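Local coordinates for protein neuraminidase (Influenza A virus, PDB 4K3Y) that is a neuraminidase-like protein with the beta-propeller fold of influenza neuraminidases, for which sialidase activity cannot be assumed, at residues Val46-Lys51 with Gly320-Ala325; Glu333-Ile338 with Thr355-Gly360. All blocks are in the same frame, centred on the assembly; numbering follows the deposited sequence.

Contacts 1 and 2 adjoin in the blade made of strands 315-322, 335-343, 349-359 and 20-26, with centres about 10 Å apart. Contact 2 joins the two central strands of this blade; contact 1 joins its strand 315-322 to strand 40-48 of the next blade. Two probable backbone hydrogen bonds link them: Gly-320 N to Trp-337 O, 2.8 Å, and Tyr-322 O to Cys-335 N, 2.9 Å. Tyr-322 thus packs directly beside Cys-335, one half of the disulfide of contact 2. Neither contact holds a substrate or the calcium ion; the side chains of Asp-50 and Phe-356 are each about 10 Å from an N-acetylglucosamine of a protein-attached glycan.

Contact 1. Residues Val46-Lys51 with Gly320-Ala325; sequences VSCSDK and GLYQPA
Val-46 sets one methyl over the ring of Tyr-322: CG1 sits 3.6 Å from the ring centroid and only 12° off its normal, a CH-pi contact over the centre of one face. With CG1 anti to the backbone N (chi1 177°), this branch is directed at the ring face, while CB lies nearer the CD1 and CG side. A branched aliphatic residue suits the place because it offers a compact methyl to a flat aromatic surface. Cys-48, two residues on and facing the same way as Val-46, approaches the ring obliquely: its SG comes 3.6 Å from Tyr-322 CD2 in a sulfur-aromatic contact. The same sulfur is fixed by its disulfide to Cys-53, and Cys-48 CB lies 3.9 Å from Pro-324 CA. Farther along, the contact passes to backbone atoms, where Asp-50 CA makes a CA-H...O contact of 3.6 Å with Ala-325 O.

No direct hydrogen bond joins the strands, whose axes come no closer than 6.8 Å and run nearly parallel, at 11°. Instead, a water donates to both Val-46 O and Leu-321 O, satisfying two carbonyls that face each other across the gap. Beyond strand 46-48, Ser-49 OG accepts from Lys-51 N in an ST turn. Side chains and a bridging water, in place of sheet pairing, thus join edge strands of neighbouring blades, as at the inter-blade seams of the neuraminidase beta-propeller.

Contact 2. Residues Glu333-Ile338 with Thr355-Gly360; sequences ELCFWI and TFCGTG
Phe-356 and Phe-336 face each other across an antiparallel beta hairpin, strands 335-343 and 349-359, the middle of a four-stranded propeller blade. They form a hydrogen-bonded pair: Phe-336 N donates to Phe-356 O and Phe-356 N to Phe-336 O, both at 2.8 Å. Their side chains share one face of the sheet, but the rings do not stack fully. The planes are turned by 23° and slid apart, with centroids 5.3 Å from each other, so each ring overlaps the other little. From the opposite strand, Phe-356 CB lies over one face of the Phe-336 ring, a CH-pi contact, 3.8 Å from the centroid and displaced toward the rim. Phe-336 swings its ring toward this neighbour through a chi1 of 62°, with CG between the backbone N and carbonyl carbon. Ile-338 CD1 reaches Phe-356 CE1 obliquely, widening the apolar patch. Large flat side chains suit this face because it is buried against further hydrophobic groups: Trp-21 meets the Phe-336 ring edge-to-face, and Leu-310 and Leu-311 of strand 306-311 touch Phe-356.

On the other face, beside Tyr-322, Cys-335 and Cys-357 occupy a non-hydrogen-bonded pair, where the backbones come close, with CA atoms 4.1 Å apart. That closeness lets two cysteines bond directly across the strands. Past them Gly-358 N donates to Leu-334 O, extending the pairing, and Ile-130 of a second subunit packs on Glu-333 and Cys-357. Both cysteines set SG anti to their carbonyl carbon, and the two sulfurs join at 2.0 Å with a chi3 of 101°.

Contact 1. Residues Val46-Lys51 with Gly320-Ala325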
ATOM      1  N   VAL C  46       6.379   0.611 -21.003  1.00 58.60           N
ATOM      2  CA  VAL C  46       7.101   0.328 -19.791  1.00 46.62           C
ATOM      3  C   VAL C  46       8.282   1.270 -19.659  1.00 56.93           C
ATOM      4  O   VAL C  46       9.010   1.528 -20.636  1.00 57.50           O
ATOM      5  CB  VAL C  46       7.579  -1.118 -19.780  1.00 43.90           C
ATOM      6  CG1 VAL C  46       8.422  -1.408 -18.537  1.00 48.76           C
ATOM      7  CG2 VAL C  46       6.375  -2.039 -19.845  1.00 37.63           C
ATOM      8  N   SER C  47       8.449   1.808 -18.452  1.00 42.95           N
ATOM      9  CA  SER C  47       9.673   2.520 -18.123  1.00 46.92           C
ATOM     10  C   SER C  47      10.185   2.095 -16.751  1.00 69.08           C
ATOM     11  O   SER C  47       9.408   1.833 -15.813  1.00 55.01           O
ATOM     12  CB  SER C  47       9.479   4.022 -18.189  1.00 46.00           C
ATOM     13  OG  SER C  47      10.740   4.649 -18.294  1.00 65.35           O
ATOM     14  N   CYS C  48      11.504   2.015 -16.649  1.00 70.91           N
ATOM     15  CA  CYS C  48      12.122   1.519 -15.438  1.00 67.02           C
ATOM     16  C   CYS C  48      12.879   2.612 -14.704  1.00 56.98           C
ATOM     17  O   CYS C  48      13.466   3.495 -15.330  1.00 60.09           O
ATOM     18  CB  CYS C  48      13.037   0.344 -15.778  1.00 74.85           C
ATOM     19  SG  CYS C  48      12.095  -1.067 -16.379  1.00 74.65           S
ATOM     20  N   SER C  49      12.814   2.570 -13.375  1.00 69.17           N
ATOM     21  CA  SER C  49      13.644   3.416 -12.512  1.00 64.30           C
ATOM     22  C   SER C  49      14.822   2.596 -12.001  1.00 63.33           C
ATOM     23  O   SER C  49      15.169   1.560 -12.571  1.00 69.11           O
ATOM     24  CB  SER C  49      12.837   3.928 -11.329  1.00 54.55           C
ATOM     25  OG  SER C  49      12.597   2.878 -10.406  1.00 58.23           O
ATOM     26  N   ASP C  50      15.440   3.056 -10.926  1.00 76.87           N
ATOM     27  CA  ASP C  50      16.578   2.340 -10.358  1.00 85.20           C
ATOM     28  C   ASP C  50      16.116   1.371  -9.272  1.00 80.17           C
ATOM     29  O   ASP C  50      16.926   0.660  -8.685  1.00 86.27           O
ATOM     30  CB  ASP C  50      17.661   3.312  -9.860  1.00 88.73           C
ATOM     31  CG  ASP C  50      17.146   4.300  -8.796  1.00102.85           C
ATOM     32  OD1 ASP C  50      15.918   4.364  -8.535  1.00 97.13           O
ATOM     33  OD2 ASP C  50      17.992   5.025  -8.219  1.00107.81           O
ATOM     34  N   LYS C  51      14.802   1.331  -9.040  1.00 68.63           N
ATOM     35  CA  LYS C  51      14.200   0.413  -8.070  1.00 69.19           C
ATOM     36  C   LYS C  51      13.209  -0.592  -8.683  1.00 73.90           C
ATOM     37  O   LYS C  51      13.063  -1.701  -8.171  1.00 71.53           O
ATOM     38  CB  LYS C  51      13.509   1.199  -6.949  1.00 69.82           C
ATOM     39  CG  LYS C  51      14.370   2.294  -6.318  1.00101.38           C
ATOM     40  CD  LYS C  51      15.656   1.733  -5.698  1.00113.52           C
ATOM     41  CE  LYS C  51      16.549   2.833  -5.111  1.00110.98           C
ATOM     42  NZ  LYS C  51      17.972   2.395  -4.980  1.00103.40           N
ATOM     43  N   GLY C 320       7.140  -1.755 -27.975  1.00 54.87           N
ATOM     44  CA  GLY C 320       8.153  -0.791 -27.588  1.00 50.64           C
ATOM     45  C   GLY C 320       9.329  -1.338 -26.815  1.00 61.64           C
ATOM     46  O   GLY C 320       9.283  -2.467 -26.332  1.00 59.63           O
ATOM     47  N   LEU C 321      10.388  -0.541 -26.692  1.00 61.23           N
ATOM     48  CA  LEU C 321      11.604  -0.986 -25.998  1.00 54.95           C
ATOM     49  C   LEU C 321      11.737  -0.412 -24.577  1.00 61.46           C
ATOM     50  O   LEU C 321      11.195   0.658 -24.275  1.00 62.27           O
ATOM     51  CB  LEU C 321      12.821  -0.561 -26.818  1.00 64.93           C
ATOM     52  CG  LEU C 321      13.707  -1.576 -27.534  1.00 63.97           C
ATOM     53  CD1 LEU C 321      12.974  -2.877 -27.831  1.00 48.30           C
ATOM     54  CD2 LEU C 321      14.226  -0.926 -28.809  1.00 53.06           C
ATOM     55  N   TYR C 322      12.466  -1.119 -23.707  1.00 66.66           N
ATOM     56  CA  TYR C 322      12.815  -0.580 -22.383  1.00 54.12           C
ATOM     57  C   TYR C 322      14.032  -1.265 -21.769  1.00 56.33           C
ATOM     58  O   TYR C 322      14.243  -2.460 -21.987  1.00 64.37           O
ATOM     59  CB  TYR C 322      11.617  -0.615 -21.420  1.00 46.12           C
ATOM     60  CG  TYR C 322      11.208  -1.982 -20.917  1.00 54.40           C
ATOM     61  CD1 TYR C 322      10.386  -2.816 -21.682  1.00 59.04           C
ATOM     62  CD2 TYR C 322      11.610  -2.429 -19.658  1.00 48.73           C
ATOM     63  CE1 TYR C 322       9.993  -4.073 -21.216  1.00 62.40           C
ATOM     64  CE2 TYR C 322      11.219  -3.681 -19.178  1.00 51.46           C
ATOM     65  CZ  TYR C 322      10.412  -4.496 -19.959  1.00 70.53           C
ATOM     66  OH  TYR C 322      10.033  -5.732 -19.484  1.00 72.60           O
ATOM     67  N   GLN C 323      14.830  -0.500 -21.017  1.00 55.61           N
ATOM     68  CA  GLN C 323      16.000  -1.041 -20.305  1.00 50.71           C
ATOM     69  C   GLN C 323      15.849  -0.991 -18.777  1.00 57.92           C
ATOM     70  O   GLN C 323      15.767   0.093 -18.191  1.00 62.74           O
ATOM     71  CB  GLN C 323      17.262  -0.286 -20.717  1.00 42.14           C
ATOM     72  CG  GLN C 323      17.706  -0.573 -22.141  1.00 49.51           C
ATOM     73  CD  GLN C 323      18.718   0.452 -22.666  1.00 65.64           C
ATOM     74  OE1 GLN C 323      18.518   1.676 -22.549  1.00 67.41           O
ATOM     75  NE2 GLN C 323      19.811  -0.047 -23.252  1.00 55.96           N
ATOM     76  N   PRO C 324      15.808  -2.168 -18.125  1.00 69.70           N
ATOM     77  CA  PRO C 324      15.759  -2.237 -16.655  1.00 60.86           C
ATOM     78  C   PRO C 324      17.092  -1.767 -16.078  1.00 63.19           C
ATOM     79  O   PRO C 324      18.122  -2.093 -16.679  1.00 67.03           O
ATOM     80  CB  PRO C 324      15.578  -3.739 -16.377  1.00 54.05           C
ATOM     81  CG  PRO C 324      15.157  -4.345 -17.669  1.00 70.97           C
ATOM     82  CD  PRO C 324      15.792  -3.507 -18.737  1.00 75.38           C
ATOM     83  N   ALA C 325      17.093  -1.025 -14.968  1.00 72.39           N
ATOM     84  CA  ALA C 325      18.367  -0.602 -14.382  1.00 77.10           C
ATOM     85  C   ALA C 325      18.389  -0.573 -12.858  1.00 81.10           C
ATOM     86  O   ALA C 325      18.907   0.375 -12.247  1.00 86.72           O
ATOM     87  CB  ALA C 325      18.820   0.742 -14.959  1.00 80.03           C
TER
HETATM   88  O   HOH W   1       8.904   1.909 -23.485  1.00 50.61           O

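Contact 2. Residues Glu333-Ile338 with Thr355-Gly360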
ATOM      1  N   GLU C 333      20.856  -4.876 -19.675  1.00 65.52           N
ATOM      2  CA  GLU C 333      19.784  -5.720 -20.219  1.00 63.93           C
ATOM      3  C   GLU C 333      18.753  -4.940 -21.065  1.00 60.21           C
ATOM      4  O   GLU C 333      18.435  -3.777 -20.784  1.00 69.40           O
ATOM      5  CB  GLU C 333      19.116  -6.545 -19.103  1.00 55.70           C
ATOM      6  CG  GLU C 333      17.800  -7.252 -19.486  1.00 75.05           C
ATOM      7  CD  GLU C 333      17.980  -8.531 -20.319  1.00 92.65           C
ATOM      8  OE1 GLU C 333      18.823  -8.552 -21.244  1.00 97.08           O
ATOM      9  OE2 GLU C 333      17.261  -9.522 -20.054  1.00 94.45           O
ATOM     10  N   LEU C 334      18.253  -5.586 -22.115  1.00 62.12           N
ATOM     11  CA  LEU C 334      17.297  -4.971 -23.030  1.00 58.75           C
ATOM     12  C   LEU C 334      16.013  -5.794 -23.087  1.00 59.39           C
ATOM     13  O   LEU C 334      16.038  -7.031 -23.133  1.00 68.15           O
ATOM     14  CB  LEU C 334      17.914  -4.846 -24.428  1.00 52.17           C
ATOM     15  CG  LEU C 334      17.170  -4.028 -25.479  1.00 60.27           C
ATOM     16  CD1 LEU C 334      16.748  -2.664 -24.919  1.00 58.36           C
ATOM     17  CD2 LEU C 334      18.026  -3.864 -26.744  1.00 60.87           C
ATOM     18  N   CYS C 335      14.888  -5.097 -23.079  1.00 57.28           N
ATOM     19  CA  CYS C 335      13.581  -5.748 -23.101  1.00 54.14           C
ATOM     20  C   CYS C 335      12.629  -5.065 -24.074  1.00 51.61           C
ATOM     21  O   CYS C 335      12.881  -3.943 -24.528  1.00 61.30           O
ATOM     22  CB  CYS C 335      12.947  -5.688 -21.707  1.00 48.37           C
ATOM     23  SG  CYS C 335      13.906  -6.472 -20.411  1.00 67.41           S
ATOM     24  N   PHE C 336      11.521  -5.729 -24.378  1.00 47.38           N
ATOM     25  CA  PHE C 336      10.441  -5.054 -25.098  1.00 57.51           C
ATOM     26  C   PHE C 336       9.054  -5.409 -24.563  1.00 61.17           C
ATOM     27  O   PHE C 336       8.856  -6.462 -23.931  1.00 50.71           O
ATOM     28  CB  PHE C 336      10.537  -5.241 -26.631  1.00 52.11           C
ATOM     29  CG  PHE C 336      10.419  -6.658 -27.091  1.00 51.24           C
ATOM     30  CD1 PHE C 336       9.168  -7.217 -27.337  1.00 62.91           C
ATOM     31  CD2 PHE C 336      11.557  -7.428 -27.319  1.00 49.38           C
ATOM     32  CE1 PHE C 336       9.050  -8.537 -27.776  1.00 57.21           C
ATOM     33  CE2 PHE C 336      11.446  -8.754 -27.765  1.00 56.06           C
ATOM     34  CZ  PHE C 336      10.190  -9.305 -27.988  1.00 51.43           C
ATOM     35  N   TRP C 337       8.114  -4.493 -24.785  1.00 54.11           N
ATOM     36  CA  TRP C 337       6.721  -4.725 -24.444  1.00 52.26           C
ATOM     37  C   TRP C 337       5.898  -4.771 -25.730  1.00 47.89           C
ATOM     38  O   TRP C 337       6.179  -4.046 -26.684  1.00 46.42           O
ATOM     39  CB  TRP C 337       6.183  -3.633 -23.510  1.00 49.65           C
ATOM     40  CG  TRP C 337       6.380  -2.230 -24.046  1.00 46.52           C
ATOM     41  CD1 TRP C 337       7.370  -1.368 -23.701  1.00 48.38           C
ATOM     42  CD2 TRP C 337       5.564  -1.540 -25.010  1.00 42.86           C
ATOM     43  NE1 TRP C 337       7.229  -0.183 -24.376  1.00 53.12           N
ATOM     44  CE2 TRP C 337       6.129  -0.258 -25.188  1.00 46.96           C
ATOM     45  CE3 TRP C 337       4.414  -1.878 -25.739  1.00 45.00           C
ATOM     46  CZ2 TRP C 337       5.595   0.688 -26.076  1.00 45.97           C
ATOM     47  CZ3 TRP C 337       3.883  -0.935 -26.623  1.00 55.74           C
ATOM     48  CH2 TRP C 337       4.478   0.332 -26.782  1.00 50.04           C
ATOM     49  N   ILE C 338       4.883  -5.629 -25.730  1.00 47.29           N
ATOM     50  CA  ILE C 338       3.930  -5.742 -26.819  1.00 47.17           C
ATOM     51  C   ILE C 338       2.513  -5.489 -26.318  1.00 53.63           C
ATOM     52  O   ILE C 338       2.005  -6.260 -25.503  1.00 58.64           O
ATOM     53  CB  ILE C 338       3.923  -7.168 -27.382  1.00 60.23           C
ATOM     54  CG1 ILE C 338       5.338  -7.632 -27.753  1.00 65.02           C
ATOM     55  CG2 ILE C 338       2.951  -7.276 -28.563  1.00 51.41           C
ATOM     56  CD1 ILE C 338       5.366  -9.049 -28.342  1.00 58.48           C
ATOM     57  N   THR C 355       5.607  -8.775 -21.936  1.00 49.88           N
ATOM     58  CA  THR C 355       6.955  -8.223 -21.987  1.00 46.66           C
ATOM     59  C   THR C 355       7.965  -9.350 -22.185  1.00 53.84           C
ATOM     60  O   THR C 355       7.710 -10.498 -21.816  1.00 56.27           O
ATOM     61  CB  THR C 355       7.284  -7.384 -20.732  1.00 46.60           C
ATOM     62  OG1 THR C 355       7.059  -8.173 -19.565  1.00 54.60           O
ATOM     63  CG2 THR C 355       6.406  -6.147 -20.654  1.00 52.33           C
ATOM     64  N   PHE C 356       9.107  -9.019 -22.772  1.00 49.97           N
ATOM     65  CA  PHE C 356      10.120 -10.016 -23.075  1.00 44.15           C
ATOM     66  C   PHE C 356      11.445  -9.377 -22.764  1.00 47.06           C
ATOM     67  O   PHE C 356      11.625  -8.190 -23.029  1.00 54.26           O
ATOM     68  CB  PHE C 356      10.097 -10.369 -24.572  1.00 46.85           C
ATOM     69  CG  PHE C 356       8.997 -11.308 -24.966  1.00 44.66           C
ATOM     70  CD1 PHE C 356       7.749 -10.822 -25.373  1.00 43.90           C
ATOM     71  CD2 PHE C 356       9.209 -12.690 -24.954  1.00 46.25           C
ATOM     72  CE1 PHE C 356       6.719 -11.711 -25.741  1.00 46.40           C
ATOM     73  CE2 PHE C 356       8.193 -13.574 -25.320  1.00 55.41           C
ATOM     74  CZ  PHE C 356       6.944 -13.092 -25.715  1.00 48.58           C
ATOM     75  N   CYS C 357      12.375 -10.154 -22.218  1.00 58.70           N
ATOM     76  CA  CYS C 357      13.750  -9.688 -22.022  1.00 52.33           C
ATOM     77  C   CYS C 357      14.675 -10.676 -22.682  1.00 49.27           C
ATOM     78  O   CYS C 357      14.311 -11.843 -22.875  1.00 69.88           O
ATOM     79  CB  CYS C 357      14.073  -9.549 -20.533  1.00 51.12           C
ATOM     80  SG  CYS C 357      13.119  -8.234 -19.728  1.00 79.47           S
ATOM     81  N   GLY C 358      15.865 -10.220 -23.048  1.00 44.80           N
ATOM     82  CA  GLY C 358      16.776 -11.073 -23.789  1.00 55.35           C
ATOM     83  C   GLY C 358      17.531 -12.101 -22.954  1.00 73.44           C
ATOM     84  O   GLY C 358      17.897 -11.839 -21.806  1.00 85.48           O
ATOM     85  N   THR C 359      17.752 -13.269 -23.549  1.00 74.83           N
ATOM     86  CA  THR C 359      18.622 -14.306 -23.010  1.00 68.86           C
ATOM     87  C   THR C 359      19.840 -14.417 -23.907  1.00 70.61           C
ATOM     88  O   THR C 359      19.733 -14.265 -25.128  1.00 72.91           O
ATOM     89  CB  THR C 359      17.941 -15.674 -23.077  1.00 83.16           C
ATOM     90  OG1 THR C 359      16.698 -15.616 -22.381  1.00 93.01           O
ATOM     91  CG2 THR C 359      18.826 -16.773 -22.456  1.00 90.01           C
ATOM     92  N   GLY C 360      20.991 -14.715 -23.317  1.00 72.06           N
ATOM     93  CA  GLY C 360      22.193 -14.953 -24.095  1.00 71.32           C
ATOM     94  C   GLY C 360      22.170 -16.234 -24.918  1.00 65.65           C
ATOM     95  O   GLY C 360      22.947 -16.380 -25.864  1.00 74.09           O
TER